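Local coordinates for protein ArCE4A (Arthrobacter sp. AW19M34-1, PDB 5LFZ) that probably removes acetyl groups from N-acetylated sugar polymers such as chitin or its oligomers, as a metal-dependent deacetylase of carbohydrate esterase family 4, at residues V19-T23 with T24-A28; L69-M72 with V73-H77; E163-P166 with G167-I170; D174-E177 with S178-K181; Q202-A205 with G206-F209. One frame throughout, in Å; residues are numbered along the deposited sequence. Where two conformers were deposited one is given.

Contact 1: V19-T23 with T24-A28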
loop_
_atom_site.group_PDB
_atom_site.type_symbol
_atom_site.label_atom_id
_atom_site.label_comp_id
_atom_site.label_asym_id
_atom_site.label_seq_id
_atom_site.Cartn_x
_atom_site.Cartn_y
_atom_site.Cartn_z
ATOM N N VAL A 19 16.498 3.184 7.853
ATOM C CA VAL A 19 16.243 4.609 7.667
ATOM C C VAL A 19 15.572 5.225 8.897
ATOM O O VAL A 19 14.654 4.643 9.472
ATOM C CB VAL A 19 15.349 4.864 6.427
ATOM C CG1 VAL A 19 15.280 6.351 6.112
ATOM C CG2 VAL A 19 15.870 4.092 5.225
ATOM N N ASP A 20 16.038 6.402 9.298
ATOM C CA ASP A 20 15.426 7.127 10.406
ATOM C C ASP A 20 14.543 8.249 9.871
ATOM O O ASP A 20 15.033 9.327 9.542
ATOM C CB ASP A 20 16.503 7.686 11.341
ATOM C CG ASP A 20 15.930 8.571 12.434
ATOM O OD1 ASP A 20 14.732 8.426 12.755
ATOM O OD2 ASP A 20 16.680 9.411 12.977
ATOM N N CYS A 21 13.239 7.995 9.793
ATOM C CA CYS A 21 12.305 8.957 9.214
ATOM C C CYS A 21 11.909 10.073 10.173
ATOM O O CYS A 21 11.116 10.949 9.822
ATOM C CB CYS A 21 11.051 8.238 8.716
ATOM S SG CYS A 21 11.376 7.122 7.348
ATOM N N ALA A 22 12.458 10.047 11.383
ATOM C CA ALA A 22 12.258 11.148 12.316
ATOM C C ALA A 22 13.122 12.333 11.894
ATOM O O ALA A 22 12.802 13.487 12.180
ATOM C CB ALA A 22 12.588 10.717 13.735
ATOM N N THR A 23 14.212 12.033 11.196
ATOM C CA THR A 23 15.139 13.057 10.732
ATOM C C THR A 23 15.200 13.113 9.205
ATOM O O THR A 23 15.211 14.195 8.615
ATOM C CB THR A 23 16.552 12.812 11.281
ATOM O OG1 THR A 23 17.032 11.544 10.816
ATOM C CG2 THR A 23 16.535 12.810 12.799
ATOM N N THR A 24 15.240 11.942 8.576
ATOM C CA THR A 24 15.318 11.839 7.121
ATOM C C THR A 24 13.952 12.107 6.496
ATOM O O THR A 24 12.921 11.714 7.039
ATOM C CB THR A 24 15.843 10.447 6.688
ATOM O OG1 THR A 24 17.126 10.216 7.283
ATOM C CG2 THR A 24 15.976 10.342 5.173
ATOM N N LYS A 25 13.942 12.803 5.363
ATOM C CA LYS A 25 12.692 13.130 4.687
ATOM C C LYS A 25 12.153 11.917 3.945
ATOM O O LYS A 25 12.593 11.594 2.840
ATOM C CB LYS A 25 12.888 14.299 3.728
ATOM C CG LYS A 25 13.359 15.568 4.410
ATOM C CD LYS A 25 13.672 16.640 3.389
ATOM C CE LYS A 25 14.964 17.357 3.728
ATOM N NZ LYS A 25 15.230 18.464 2.769
ATOM N N CYS A 26 11.191 11.253 4.571
ATOM C CA CYS A 26 10.634 10.001 4.060
ATOM C C CYS A 26 9.281 10.125 3.374
ATOM O O CYS A 26 8.445 10.947 3.742
ATOM C CB CYS A 26 10.494 8.982 5.200
ATOM S SG CYS A 26 12.047 8.421 5.925
ATOM N N VAL A 27 9.092 9.278 2.368
ATOM C CA VAL A 27 7.829 9.137 1.662
ATOM C C VAL A 27 7.565 7.644 1.466
ATOM O O VAL A 27 8.503 6.885 1.206
ATOM C CB VAL A 27 7.860 9.869 0.303
ATOM C CG1 VAL A 27 6.718 9.424 -0.587
ATOM C CG2 VAL A 27 7.823 11.378 0.513
ATOM N N ALA A 28 6.311 7.214 1.613
ATOM C CA ALA A 28 5.964 5.825 1.325
ATOM C C ALA A 28 5.098 5.713 0.076
ATOM O O ALA A 28 3.969 6.210 0.046
ATOM C CB ALA A 28 5.251 5.198 2.521
HETATM O O HOH W 1 9.991 11.721 7.062
#
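Cys21 and Cys26 reach for each other across a tight bend of the chain and close a disulfide, SG to SG 2.0 Å, with a left-handed torsion of -85° about the S-S bond. Both sulfurs lie anti to their own carbonyl carbon, beside the backbone N (chi1 -66° in each), which turns the CB-SG bond of each cysteine toward the other. Val19 comes alongside the bridge: its CG1 lies 3.8 Å from Cys26 SG, while the Val19 and Thr24 side chains cross at about a right angle with only a loose methyl contact between them. The bend itself is drawn together on one carbonyl. Asp20 O takes the N-H of Thr24 N at 2.8 Å and also accepts from Thr23 N and from the hydroxyl Thr23 OG1, the latter 3.2 Å away and tilted from the carbonyl plane; Thr24 OG1 adds a weak bond to the same oxygen. On the side chain of Asp20, OD1 receives Ala22 N at 3.1 Å from above the carboxylate plane, an Asx turn. A water spans the loop mouth, donating to Cys21 O and accepting from Cys26 N at 2.8 Å. Beyond the bend, Arg218 touches Cys21. The disulfide covalently links the loop ahead of strand 26-32 to the first residue of that strand, which pairs with strands 54-57, 168-173 and 196-197 in the parallel sheet of the NodB-homology fold.

Contact 2: L69-M72 with V73-H77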
loop_
_atom_site.group_PDB
_atom_site.type_symbol
_atom_site.label_atom_id
_atom_site.label_comp_id
_atom_site.label_asym_id
_atom_site.label_seq_id
_atom_site.Cartn_x
_atom_site.Cartn_y
_atom_site.Cartn_z
ATOM N N LEU A 69 3.710 -12.520 -4.596
ATOM C CA LEU A 69 3.774 -12.078 -3.205
ATOM C C LEU A 69 5.111 -12.474 -2.582
ATOM O O LEU A 69 5.681 -11.722 -1.787
ATOM C CB LEU A 69 2.612 -12.640 -2.386
ATOM C CG LEU A 69 1.528 -11.577 -2.194
ATOM C CD1 LEU A 69 0.794 -11.324 -3.513
ATOM C CD2 LEU A 69 0.560 -11.952 -1.088
ATOM N N LYS A 70 5.628 -13.638 -2.963
ATOM C CA LYS A 70 6.944 -14.036 -2.487
ATOM C C LYS A 70 7.996 -13.042 -2.975
ATOM O O LYS A 70 8.951 -12.756 -2.256
ATOM C CB LYS A 70 7.293 -15.456 -2.930
ATOM C CG LYS A 70 6.517 -16.539 -2.197
ATOM C CD LYS A 70 7.059 -17.917 -2.544
ATOM C CE LYS A 70 6.133 -19.017 -2.062
ATOM N NZ LYS A 70 4.826 -18.975 -2.780
ATOM N N ARG A 71 7.817 -12.503 -4.183
ATOM C CA ARG A 71 8.721 -11.467 -4.684
ATOM C C ARG A 71 8.710 -10.245 -3.779
ATOM O O ARG A 71 9.753 -9.661 -3.502
ATOM C CB ARG A 71 8.351 -11.025 -6.103
ATOM C CG ARG A 71 8.845 -11.897 -7.229
ATOM C CD ARG A 71 8.757 -11.135 -8.549
ATOM N NE ARG A 71 9.740 -10.059 -8.631
ATOM C CZ ARG A 71 9.837 -9.208 -9.652
ATOM N NH1 ARG A 71 9.009 -9.308 -10.683
ATOM N NH2 ARG A 71 10.769 -8.259 -9.647
ATOM N N MET A 72 7.524 -9.854 -3.332
ATOM C CA MET A 72 7.397 -8.674 -2.486
ATOM C C MET A 72 8.204 -8.820 -1.204
ATOM O O MET A 72 8.911 -7.896 -0.793
ATOM C CB MET A 72 5.929 -8.412 -2.158
ATOM C CG MET A 72 5.097 -8.057 -3.378
ATOM S SD MET A 72 3.348 -7.898 -2.999
ATOM C CE MET A 72 2.732 -7.345 -4.590
ATOM N N VAL A 73 8.105 -9.986 -0.575
ATOM C CA VAL A 73 8.866 -10.264 0.635
ATOM C C VAL A 73 10.356 -10.341 0.320
ATOM O O VAL A 73 11.167 -9.699 0.986
ATOM C CB VAL A 73 8.405 -11.573 1.301
ATOM C CG1 VAL A 73 9.314 -11.925 2.484
ATOM C CG2 VAL A 73 6.947 -11.455 1.735
ATOM N N ASP A 74 10.702 -11.117 -0.704
ATOM C CA ASP A 74 12.098 -11.346 -1.068
ATOM C C ASP A 74 12.833 -10.069 -1.469
ATOM O O ASP A 74 14.041 -9.961 -1.264
ATOM C CB ASP A 74 12.203 -12.365 -2.211
ATOM C CG ASP A 74 12.107 -13.811 -1.730
ATOM O OD1 ASP A 74 12.127 -14.038 -0.499
ATOM O OD2 ASP A 74 12.018 -14.725 -2.581
ATOM N N GLU A 75 12.118 -9.101 -2.038
ATOM C CA GLU A 75 12.788 -7.938 -2.613
ATOM C C GLU A 75 12.601 -6.658 -1.796
ATOM O O GLU A 75 12.843 -5.557 -2.290
ATOM C CB GLU A 75 12.319 -7.737 -4.060
ATOM C CG GLU A 75 12.773 -8.878 -4.970
ATOM C CD GLU A 75 12.157 -8.845 -6.360
ATOM O OE1 GLU A 75 11.865 -7.745 -6.863
ATOM O OE2 GLU A 75 11.977 -9.932 -6.952
ATOM N N GLY A 76 12.181 -6.804 -0.545
ATOM C CA GLY A 76 12.235 -5.702 0.400
ATOM C C GLY A 76 10.969 -4.879 0.559
ATOM O O GLY A 76 10.971 -3.852 1.238
ATOM N N HIS A 77 9.883 -5.326 -0.056
ATOM C CA HIS A 77 8.627 -4.593 0.011
ATOM C C HIS A 77 7.809 -5.021 1.222
ATOM O O HIS A 77 8.169 -5.970 1.932
ATOM C CB HIS A 77 7.840 -4.797 -1.283
ATOM C CG HIS A 77 8.637 -4.490 -2.510
ATOM N ND1 HIS A 77 8.945 -3.202 -2.893
ATOM C CD2 HIS A 77 9.241 -5.303 -3.411
ATOM C CE1 HIS A 77 9.680 -3.232 -3.991
ATOM N NE2 HIS A 77 9.873 -4.496 -4.327
#
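Arg71 lays its guanidinium edge against the carboxylate of Glu75, one helical turn on, and grips it side-on with two nitrogens. Arg71 NE meets Glu75 OE2 at 2.8 Å, close to the guanidinium plane, and Arg71 NH2 meets Glu75 OE1 at 3.0 Å on its syn lone pair. The two planes are twisted 43° apart, and OE2 is met on the syn side but 30° out of the carboxylate plane. The bend at chi3 (70°) turns the NE/NH2 edge of Arg71 toward the carboxylate at the end of an extended Glu75 chain. Beneath them helix 66-74 runs out in a Schellman motif: Asp74 N still bonds to Lys70 O at 2.9 Å, and Glu75 N to Arg71 O, but Gly76 is left-handed, its N bonds weakly to Val73 O, and His77 N turns back to Met72 O at 2.8 Å. The same turn brings His77 CB to 4.2 Å from Met72 CB and leaves Glu75 O over one face of the imidazole, near its rim. His77 ND1 is held by Ala53 N, and its ring meets Phe55 edge-to-face. Bonds to Glu75, and to Asp44 and Asn40 of helix 39-48, fix the guanidinium's orientation; the two acids probably balance its positive charge.

Contact 3: E163-P166 with G167-I170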
loop_
_atom_site.group_PDB
_atom_site.type_symbol
_atom_site.label_atom_id
_atom_site.label_comp_id
_atom_site.label_asym_id
_atom_site.label_seq_id
_atom_site.Cartn_x
_atom_site.Cartn_y
_atom_site.Cartn_z
ATOM N N GLU A 163 2.480 17.178 -4.379
ATOM C CA GLU A 163 1.721 17.166 -3.129
ATOM C C GLU A 163 2.445 16.442 -1.998
ATOM O O GLU A 163 2.091 16.608 -0.831
ATOM C CB GLU A 163 0.346 16.531 -3.338
ATOM C CG GLU A 163 -0.618 17.377 -4.150
ATOM C CD GLU A 163 -2.021 16.798 -4.172
ATOM O OE1 GLU A 163 -2.304 15.901 -3.351
ATOM O OE2 GLU A 163 -2.842 17.243 -5.005
ATOM N N ALA A 164 3.449 15.638 -2.340
ATOM C CA ALA A 164 4.207 14.912 -1.326
ATOM C C ALA A 164 4.956 15.880 -0.430
ATOM O O ALA A 164 5.405 16.939 -0.869
ATOM C CB ALA A 164 5.182 13.931 -1.967
ATOM N N LYS A 165 5.071 15.499 0.836
ATOM C CA LYS A 165 5.827 16.248 1.822
ATOM C C LYS A 165 6.512 15.221 2.722
ATOM O O LYS A 165 6.217 14.030 2.623
ATOM C CB LYS A 165 4.904 17.186 2.605
ATOM C CG LYS A 165 3.972 16.496 3.580
ATOM C CD LYS A 165 2.826 17.415 3.981
ATOM C CE LYS A 165 2.453 17.238 5.447
ATOM N NZ LYS A 165 3.578 17.602 6.360
ATOM N N PRO A 166 7.451 15.660 3.575
ATOM C CA PRO A 166 8.058 14.680 4.481
ATOM C C PRO A 166 7.004 13.963 5.324
ATOM O O PRO A 166 6.157 14.621 5.929
ATOM C CB PRO A 166 8.977 15.536 5.355
ATOM C CG PRO A 166 9.297 16.716 4.511
ATOM C CD PRO A 166 8.085 16.986 3.687
ATOM N N GLY A 167 7.047 12.632 5.337
ATOM C CA GLY A 167 6.097 11.844 6.101
ATOM C C GLY A 167 4.886 11.392 5.304
ATOM O O GLY A 167 4.008 10.713 5.832
ATOM N N SER A 168 4.838 11.760 4.026
ATOM C CA SER A 168 3.679 11.451 3.188
ATOM C C SER A 168 3.516 9.982 2.810
ATOM O O SER A 168 4.482 9.222 2.715
ATOM C CB SER A 168 3.724 12.279 1.901
ATOM O OG SER A 168 3.230 13.585 2.117
ATOM N N ILE A 169 2.262 9.612 2.583
ATOM C CA ILE A 169 1.887 8.306 2.069
ATOM C C ILE A 169 1.162 8.511 0.744
ATOM O O ILE A 169 0.093 9.115 0.707
ATOM C CB ILE A 169 0.978 7.545 3.046
ATOM C CG1 ILE A 169 1.700 7.313 4.380
ATOM C CG2 ILE A 169 0.511 6.233 2.429
ATOM C CD1 ILE A 169 0.821 6.690 5.451
ATOM N N ILE A 170 1.745 8.011 -0.337
ATOM C CA ILE A 170 1.195 8.241 -1.668
ATOM C C ILE A 170 0.345 7.058 -2.105
ATOM O O ILE A 170 0.819 5.923 -2.101
ATOM C CB ILE A 170 2.309 8.480 -2.700
ATOM C CG1 ILE A 170 3.210 9.635 -2.250
ATOM C CG2 ILE A 170 1.713 8.745 -4.080
ATOM C CD1 ILE A 170 4.335 9.931 -3.215
#
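The chain reverses through a type II beta turn from Lys165 to Ser168, closed by Ser168 N to Lys165 O at 3.0 Å. Gly167 takes the third position with positive phi (94°), where a CB would clash with Pro166 O. Ser168 then supplies a second clasp from its side chain: Ser168 OG accepts the N-H of Lys165 N at 2.9 Å. Its hydroxyl stands beside the backbone N (chi1 -81°), which directs OG back across the mouth of the turn to the residue that opens it. The same oxygen is hydrogen-bonded to the carboxylate of Asp142, placing it between a backbone amide and an acid. The turn is the loop of an alpha-to-beta connection in the NodB-homology fold, carrying the chain from helix 153-163 into strand 168-173 of the parallel sheet, where Ser168 and Gly167 bond to the backbone of strand 26-32. Lys165 CG comes alongside the serine, 3.3 Å from Ser168 OG; it occupies the position between its own N and carbonyl carbon (chi1 72°), which brings CG of Lys165 beside Ser168 OG. Farther along, Ala164 CB meets the tip of Ile170, CD1, at 4.3 Å. This end methyl comes back to segment 163-166, and the Ile170 side chain also packs on Val27 and Leu29 of strand 26-32.

Contact 4: D174-E177 with S178-K181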
loop_
_atom_site.group_PDB
_atom_site.type_symbol
_atom_site.label_atom_id
_atom_site.label_comp_id
_atom_site.label_asym_id
_atom_site.label_seq_id
_atom_site.Cartn_x
_atom_site.Cartn_y
_atom_site.Cartn_z
ATOM N N ASP A 174 -2.294 -0.563 -8.324
ATOM C CA ASP A 174 -1.743 -1.640 -9.117
ATOM C C ASP A 174 -2.878 -2.360 -9.859
ATOM O O ASP A 174 -3.173 -3.528 -9.593
ATOM C CB ASP A 174 -0.980 -2.598 -8.196
ATOM C CG ASP A 174 -0.310 -3.722 -8.940
ATOM O OD1 ASP A 174 -0.218 -3.655 -10.187
ATOM O OD2 ASP A 174 0.113 -4.682 -8.258
ATOM N N ILE A 175 -3.546 -1.649 -10.762
ATOM C CA ILE A 175 -4.642 -2.246 -11.528
ATOM C C ILE A 175 -4.510 -1.950 -13.006
ATOM O O ILE A 175 -5.281 -2.443 -13.815
ATOM C CB ILE A 175 -6.032 -1.734 -11.076
ATOM C CG1 ILE A 175 -6.130 -0.212 -11.191
ATOM C CG2 ILE A 175 -6.311 -2.144 -9.672
ATOM C CD1 ILE A 175 -7.531 0.357 -11.016
ATOM N N HIS A 176 -3.530 -1.133 -13.357
ATOM C CA HIS A 176 -3.517 -0.523 -14.676
ATOM C C HIS A 176 -2.102 -0.179 -15.113
ATOM O O HIS A 176 -1.208 -0.007 -14.281
ATOM C CB HIS A 176 -4.467 0.689 -14.656
ATOM C CG HIS A 176 -4.140 1.707 -13.606
ATOM N ND1 HIS A 176 -3.935 3.039 -13.886
ATOM C CD2 HIS A 176 -3.856 1.555 -12.294
ATOM C CE1 HIS A 176 -3.645 3.680 -12.765
ATOM N NE2 HIS A 176 -3.567 2.798 -11.790
ATOM N N GLU A 177 -1.901 -0.126 -16.427
ATOM C CA GLU A 177 -0.577 0.068 -17.009
ATOM C C GLU A 177 0.064 1.383 -16.586
ATOM O O GLU A 177 1.285 1.487 -16.518
ATOM C CB GLU A 177 -0.649 0.001 -18.538
ATOM C CG GLU A 177 0.706 0.174 -19.204
ATOM C CD GLU A 177 0.983 -0.865 -20.260
ATOM O OE1 GLU A 177 1.073 -0.488 -21.447
ATOM O OE2 GLU A 177 1.108 -2.058 -19.907
ATOM N N SER A 178 -0.752 2.390 -16.297
ATOM C CA SER A 178 -0.192 3.707 -16.040
ATOM C C SER A 178 0.695 3.726 -14.797
ATOM O O SER A 178 1.638 4.498 -14.735
ATOM C CB SER A 178 -1.293 4.766 -15.938
ATOM O OG SER A 178 -2.260 4.447 -14.972
ATOM N N SER A 179 0.431 2.860 -13.824
ATOM C CA SER A 179 1.316 2.781 -12.668
ATOM C C SER A 179 2.703 2.253 -13.042
ATOM O O SER A 179 3.718 2.739 -12.540
ATOM C CB SER A 179 0.688 1.911 -11.582
ATOM O OG SER A 179 -0.477 2.547 -11.088
ATOM N N VAL A 180 2.743 1.265 -13.928
ATOM C CA VAL A 180 4.004 0.754 -14.452
ATOM C C VAL A 180 4.789 1.853 -15.153
ATOM O O VAL A 180 5.989 2.015 -14.931
ATOM C CB VAL A 180 3.779 -0.410 -15.433
ATOM C CG1 VAL A 180 5.096 -0.850 -16.043
ATOM C CG2 VAL A 180 3.116 -1.578 -14.712
ATOM N N LYS A 181 4.102 2.613 -15.998
ATOM C CA LYS A 181 4.749 3.675 -16.758
ATOM C C LYS A 181 5.111 4.869 -15.877
ATOM O O LYS A 181 6.077 5.581 -16.153
ATOM C CB LYS A 181 3.850 4.117 -17.916
ATOM C CG LYS A 181 3.723 3.074 -19.018
ATOM C CD LYS A 181 2.766 3.518 -20.108
ATOM C CE LYS A 181 3.217 3.033 -21.484
ATOM N NZ LYS A 181 4.280 1.992 -21.399
#
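The first turn of helix 177-192, entered from the loop that follows strand 168-173, is the element in which these side chains meet. Glu177 O accepts from Lys181 N at 3.1 Å as a regular helical bond, whereas the bond of Ser179 N to His176 O at 3.3 Å is weak. The end of the His176 side chain comes nearer the start of the helix. Its CG sits between the backbone N and the carbonyl carbon (chi1 57°), which brings the imidazole toward Ser179, whose N lies above one face, offset to the rim. His176 NE2 is hydrogen-bonded to Asp147, and Ser179 OG to His173 O. Along the outer side, Glu177 and Lys181 pass each other obliquely, Glu177 CG to Lys181 CD 4.0 Å. Their charged ends, Glu177 OE1 and Lys181 NZ, stay 4.1 Å apart, beyond a salt bridge, while Glu177 OE2 pairs with Arg41. The His176 side chain is about 10 Å from the bound nickel. Helix 153-163 borders the turn through Pro153, which touches Ser178 and Lys181, and helix 39-48 through Arg41, which touches Val180.

Contact 5: Q202-A205 with G206-F209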
loop_
_atom_site.group_PDB
_atom_site.type_symbol
_atom_site.label_atom_id
_atom_site.label_comp_id
_atom_site.label_asym_id
_atom_site.label_seq_id
_atom_site.Cartn_x
_atom_site.Cartn_y
_atom_site.Cartn_z
ATOM N N GLN A 202 8.714 1.232 7.980
ATOM C CA GLN A 202 9.825 2.152 8.219
ATOM C C GLN A 202 9.341 3.569 8.487
ATOM O O GLN A 202 9.886 4.267 9.344
ATOM C CB GLN A 202 10.779 2.165 7.027
ATOM C CG GLN A 202 11.403 0.827 6.677
ATOM C CD GLN A 202 12.249 0.914 5.417
ATOM O OE1 GLN A 202 11.724 0.931 4.301
ATOM N NE2 GLN A 202 13.566 0.988 5.591
ATOM N N LEU A 203 8.318 3.985 7.746
ATOM C CA LEU A 203 7.783 5.336 7.856
ATOM C C LEU A 203 7.281 5.616 9.266
ATOM O O LEU A 203 7.491 6.705 9.804
ATOM C CB LEU A 203 6.656 5.551 6.842
ATOM C CG LEU A 203 6.065 6.962 6.830
ATOM C CD1 LEU A 203 7.088 7.962 6.325
ATOM C CD2 LEU A 203 4.821 6.998 5.978
ATOM N N PHE A 204 6.640 4.624 9.876
ATOM C CA PHE A 204 6.078 4.799 11.213
ATOM C C PHE A 204 6.959 4.228 12.316
ATOM O O PHE A 204 6.560 4.214 13.480
ATOM C CB PHE A 204 4.690 4.159 11.295
ATOM C CG PHE A 204 3.627 4.938 10.580
ATOM C CD1 PHE A 204 2.979 5.991 11.209
ATOM C CD2 PHE A 204 3.278 4.623 9.278
ATOM C CE1 PHE A 204 2.000 6.713 10.551
ATOM C CE2 PHE A 204 2.299 5.340 8.614
ATOM C CZ PHE A 204 1.660 6.390 9.252
ATOM N N ALA A 205 8.149 3.764 11.954
ATOM C CA ALA A 205 9.070 3.188 12.931
ATOM C C ALA A 205 9.436 4.201 14.012
ATOM O O ALA A 205 9.940 5.285 13.718
ATOM C CB ALA A 205 10.319 2.678 12.240
ATOM N N GLY A 206 9.168 3.844 15.264
ATOM C CA GLY A 206 9.489 4.704 16.387
ATOM C C GLY A 206 8.289 5.459 16.926
ATOM O O GLY A 206 8.285 5.884 18.081
ATOM N N THR A 207 7.268 5.628 16.092
ATOM C CA THR A 207 6.056 6.329 16.503
ATOM C C THR A 207 5.054 5.367 17.129
ATOM O O THR A 207 5.233 4.150 17.068
ATOM C CB THR A 207 5.386 7.043 15.320
ATOM O OG1 THR A 207 4.809 6.070 14.441
ATOM C CG2 THR A 207 6.401 7.882 14.556
ATOM N N ASP A 208 3.999 5.913 17.727
ATOM C CA ASP A 208 2.975 5.089 18.358
ATOM C C ASP A 208 1.970 4.603 17.319
ATOM O O ASP A 208 0.936 5.225 17.086
ATOM C CB ASP A 208 2.268 5.858 19.472
ATOM C CG ASP A 208 1.572 4.940 20.452
ATOM O OD1 ASP A 208 2.014 3.780 20.588
ATOM O OD2 ASP A 208 0.592 5.376 21.089
ATOM N N PHE A 209 2.295 3.465 16.718
ATOM C CA PHE A 209 1.598 2.923 15.560
ATOM C C PHE A 209 0.805 1.683 15.956
ATOM O O PHE A 209 1.335 0.575 15.935
ATOM C CB PHE A 209 2.629 2.595 14.485
ATOM C CG PHE A 209 2.050 2.324 13.135
ATOM C CD1 PHE A 209 1.114 3.176 12.576
ATOM C CD2 PHE A 209 2.474 1.228 12.406
ATOM C CE1 PHE A 209 0.592 2.923 11.324
ATOM C CE2 PHE A 209 1.960 0.970 11.156
ATOM C CZ PHE A 209 1.021 1.822 10.609
#
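Phe204 and Phe209 stack face to face with an offset, their ring centroids 4.2 Å apart and their planes only 7° from parallel. Phe209 CE1 lies over the centre of the Phe204 ring, and Phe204 CG in turn lies over the rim of Phe209, so the overlap is partial and slipped. The closest carbons are CD1 of Phe204 and CD1 of Phe209, 3.6 Å apart. A CH-pi contact extends the stack toward the backbone: Phe204 CB stands 3.8 Å from the Phe209 ring centroid and 16° from its normal. The Phe209 ring is carried there by CG anti to its backbone N (chi1 -167°), which points it back at the residue five positions earlier.

The hydrogen bonds gather on one oxygen. Phe204 O accepts from Thr207 N at 3.1 Å, which closes a type II beta turn with Gly206 at its third position, and from Thr207 OG1 at 2.7 Å; both donors come from the same face of the carbonyl plane. The Thr207 hydroxyl also lies in plane at the edge of the Phe204 ring, OG1 3.7 Å from Phe204 CD1. Gly206 has positive phi, where a CB would run into Ala205 O.

In the fold, the turn leads the chain out of helix 200-203 into the loop before strand 214-215. Phe204 packs on Ile169 of strand 168-173, Phe209 touches Ile118, Pro137 and Tyr215, and Arg218 hydrogen-bonds to Leu203 O and touches Thr207.

In the fold
Contacts 1, 3 and 5 form one cluster, and contact 1 lies about 10 Å, centre to centre, from each of the other two. Strands 26-32 and 168-173 are neighbours in the parallel sheet, and Cys26 O lies 2.7 Å from Gly167 N, a probable hydrogen bond. Leu203 of contact 5 bridges the group, packing on Cys26 and Ala28 of contact 1 and on Ile169 of contact 3. Contact 4 follows contact 3 in the chain, yet their centres are 20 Å apart. The side chain of His176 is about 10 Å from the nickel, held by Asp33, His82 and His86, against about 14 Å for Ile170 and Met72. Contact 2 touches none of the others, its nearest atoms being about 5 Å from contact 4.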